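Local coordinates for geranylgeranyl pyrophosphate synthetase (Pyrococcus horikoshii, PDB 1WY0) that catalyses the condensation of isopentenyl diphosphate with allylic diphosphates, building the twenty-carbon chain of geranylgeranyl diphosphate, at the interface of chains A and B. Residues are numbered along the deposited sequence; one frame, centred on the assembly and turned at random. Chains: chain A/B, geranylgeranyl pyrophosphate synthetase.

The interface of chains A and B. Residues chain A 30-31, 34-35, 109, 112, 115-116; chain B 150-151, 153-155, 157.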
loop_
_atom_site.group_PDB
_atom_site.type_symbol
_atom_site.label_atom_id
_atom_site.label_comp_id
_atom_site.label_asym_id
_atom_site.label_seq_id
_atom_site.Cartn_x
_atom_site.Cartn_y
_atom_site.Cartn_z
ATOM N N ASP A 30 1.046 -0.465 -19.940
ATOM C CA ASP A 30 2.192 0.306 -19.471
ATOM C C ASP A 30 1.955 0.887 -18.075
ATOM O O ASP A 30 0.914 1.453 -17.769
ATOM C CB ASP A 30 2.445 1.438 -20.468
ATOM C CG ASP A 30 3.577 1.041 -21.404
ATOM O OD1 ASP A 30 3.311 0.274 -22.329
ATOM O OD2 ASP A 30 4.699 1.499 -21.203
ATOM N N PRO A 31 2.962 0.691 -17.202
ATOM C CA PRO A 31 4.162 -0.080 -17.499
ATOM C C PRO A 31 3.969 -1.583 -17.241
ATOM O O PRO A 31 3.407 -2.015 -16.242
ATOM C CB PRO A 31 5.304 0.456 -16.640
ATOM C CG PRO A 31 4.753 1.569 -15.758
ATOM C CD PRO A 31 3.174 1.380 -15.941
ATOM N N LEU A 34 5.698 -3.543 -14.304
ATOM C CA LEU A 34 4.931 -3.345 -13.082
ATOM C C LEU A 34 3.663 -4.200 -13.089
ATOM O O LEU A 34 3.262 -4.766 -12.079
ATOM C CB LEU A 34 4.559 -1.863 -12.996
ATOM C CG LEU A 34 3.535 -1.583 -11.894
ATOM C CD1 LEU A 34 4.123 -1.766 -10.495
ATOM C CD2 LEU A 34 2.987 -0.159 -11.951
ATOM N N TYR A 35 3.007 -4.259 -14.264
ATOM C CA TYR A 35 1.707 -4.927 -14.294
ATOM C C TYR A 35 1.839 -6.454 -14.383
ATOM O O TYR A 35 0.948 -7.203 -14.008
ATOM C CB TYR A 35 0.928 -4.402 -15.500
ATOM C CG TYR A 35 0.081 -3.250 -15.091
ATOM C CD1 TYR A 35 -1.205 -3.473 -14.605
ATOM C CD2 TYR A 35 0.566 -1.946 -15.184
ATOM C CE1 TYR A 35 -1.994 -2.405 -14.206
ATOM C CE2 TYR A 35 -0.226 -0.876 -14.794
ATOM C CZ TYR A 35 -1.502 -1.102 -14.312
ATOM O OH TYR A 35 -2.294 -0.043 -13.912
ATOM N N MET A 109 10.680 -3.156 -7.260
ATOM C CA MET A 109 9.532 -3.356 -8.131
ATOM C C MET A 109 8.465 -4.210 -7.429
ATOM O O MET A 109 7.270 -4.061 -7.689
ATOM C CB MET A 109 9.962 -4.013 -9.445
ATOM C CG MET A 109 8.844 -4.070 -10.502
ATOM S SD MET A 109 8.222 -2.416 -10.949
ATOM C CE MET A 109 9.732 -1.691 -11.715
ATOM N N LEU A 112 6.480 -1.884 -5.215
ATOM C CA LEU A 112 5.542 -1.175 -6.082
ATOM C C LEU A 112 4.391 -2.049 -6.583
ATOM O O LEU A 112 3.276 -1.562 -6.704
ATOM C CB LEU A 112 6.258 -0.578 -7.291
ATOM C CG LEU A 112 7.000 0.728 -7.017
ATOM C CD1 LEU A 112 7.536 1.251 -8.320
ATOM C CD2 LEU A 112 6.050 1.767 -6.364
ATOM N N ASP A 115 1.999 -2.323 -3.912
ATOM C CA ASP A 115 1.286 -1.047 -3.804
ATOM C C ASP A 115 0.195 -0.921 -4.854
ATOM O O ASP A 115 -0.903 -0.440 -4.571
ATOM C CB ASP A 115 2.246 0.151 -3.960
ATOM C CG ASP A 115 3.159 0.322 -2.760
ATOM O OD1 ASP A 115 2.885 -0.334 -1.713
ATOM O OD2 ASP A 115 4.126 1.115 -2.861
ATOM N N LEU A 116 0.508 -1.326 -6.072
ATOM C CA LEU A 116 -0.456 -1.244 -7.157
ATOM C C LEU A 116 -1.634 -2.159 -6.858
ATOM O O LEU A 116 -2.786 -1.799 -7.066
ATOM C CB LEU A 116 0.173 -1.658 -8.492
ATOM C CG LEU A 116 -0.921 -1.660 -9.576
ATOM C CD1 LEU A 116 -1.404 -0.235 -9.779
ATOM C CD2 LEU A 116 -0.411 -2.240 -10.864
ATOM N N CYS B 150 2.060 5.008 -8.637
ATOM C CA CYS B 150 2.822 3.756 -8.698
ATOM C C CYS B 150 3.413 3.585 -10.107
ATOM O O CYS B 150 4.534 3.117 -10.275
ATOM C CB CYS B 150 1.929 2.537 -8.401
ATOM S SG CYS B 150 1.231 2.386 -6.733
ATOM N N GLU B 151 2.640 3.956 -11.119
ATOM C CA GLU B 151 3.094 3.842 -12.503
ATOM C C GLU B 151 4.253 4.778 -12.789
ATOM O O GLU B 151 5.203 4.396 -13.455
ATOM C CB GLU B 151 1.936 4.119 -13.463
ATOM C CG GLU B 151 0.995 2.935 -13.625
ATOM C CD GLU B 151 -0.300 3.319 -14.289
ATOM O OE1 GLU B 151 -0.418 4.493 -14.710
ATOM O OE2 GLU B 151 -1.203 2.452 -14.393
ATOM N N GLN B 153 6.372 5.947 -10.573
ATOM C CA GLN B 153 7.531 5.491 -9.836
ATOM C C GLN B 153 8.125 4.249 -10.527
ATOM O O GLN B 153 9.336 4.065 -10.539
ATOM C CB GLN B 153 7.144 5.188 -8.383
ATOM C CG GLN B 153 8.271 4.611 -7.537
ATOM C CD GLN B 153 9.496 5.512 -7.456
ATOM O OE1 GLN B 153 9.542 6.570 -8.088
ATOM N NE2 GLN B 153 10.495 5.097 -6.681
ATOM N N ALA B 154 7.272 3.411 -11.110
ATOM C CA ALA B 154 7.739 2.215 -11.814
ATOM C C ALA B 154 8.605 2.631 -13.008
ATOM O O ALA B 154 9.699 2.111 -13.213
ATOM C CB ALA B 154 6.560 1.395 -12.302
ATOM N N ARG B 155 8.107 3.565 -13.805
ATOM C CA ARG B 155 8.872 4.035 -14.953
ATOM C C ARG B 155 10.178 4.643 -14.474
ATOM O O ARG B 155 11.197 4.554 -15.149
ATOM C CB ARG B 155 8.090 5.091 -15.731
ATOM C CG ARG B 155 6.765 4.622 -16.262
ATOM C CD ARG B 155 6.276 5.593 -17.311
ATOM N NE ARG B 155 4.893 5.968 -17.093
ATOM C CZ ARG B 155 3.849 5.408 -17.696
ATOM N NH1 ARG B 155 4.020 4.432 -18.575
ATOM N NH2 ARG B 155 2.630 5.838 -17.414
ATOM N N LEU B 157 11.886 3.632 -11.959
ATOM C CA LEU B 157 12.794 2.536 -11.631
ATOM C C LEU B 157 13.423 1.977 -12.910
ATOM O O LEU B 157 14.612 1.700 -12.942
ATOM C CB LEU B 157 12.062 1.405 -10.906
ATOM C CG LEU B 157 11.672 1.623 -9.450
ATOM C CD1 LEU B 157 10.957 0.385 -8.926
ATOM C CD2 LEU B 157 12.915 1.911 -8.635
HETATM O O HOH W 1 6.400 3.070 -19.894
HETATM O O HOH W 2 -4.357 2.060 -14.166
#
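The phenol tip of A:Tyr35 donates a hydrogen bond from OH to the carboxylate OE2 of B:Glu151, 2.8 Å away; OE2 accepts it through its anti lone pair, the one pointing away from the other carboxylate oxygen. OE2 lies in the ring plane at its edge, with ring and carboxylate planes turned 48° apart, and water 2 bridges the same two oxygens. B:Glu151 reaches there with CG anti to its carbonyl carbon (chi1 -79°) and the chain extended beyond, its CG lying 3.5 Å from CD of A:Pro31, which follows a cis peptide bond. An alanine here removes the carboxylate and the methylene CG, and would probably weaken the tie to the tyrosine and water 2 and loosen the packing on this proline. B:Arg155 crosses the proline at about a right angle, its CG 3.7 Å from CG of A:Pro31; the bent arginine then brings NH1 4.0 Å from OD2 of the poorly ordered A:Asp30, a long salt bridge supplemented by water 1. Elsewhere in the patch, CD1 of A:Leu112 packs 3.5 Å from CG of B:Gln153 and also touches B:Ala154 and B:Leu157, while SG of B:Cys150 sits 3.7 Å from CB of A:Asp115. A:Leu116 CD2 lies over one tyrosine ring face, towards the rim, and probably helps to hold its rotation. Helix 132-159 of chain B thus packs against helices 32-40 and 107-126 of chain A and the loop just before the first, part of the two-fold interface of the all-helical prenyl synthase fold, consistent with the family's usual dimer.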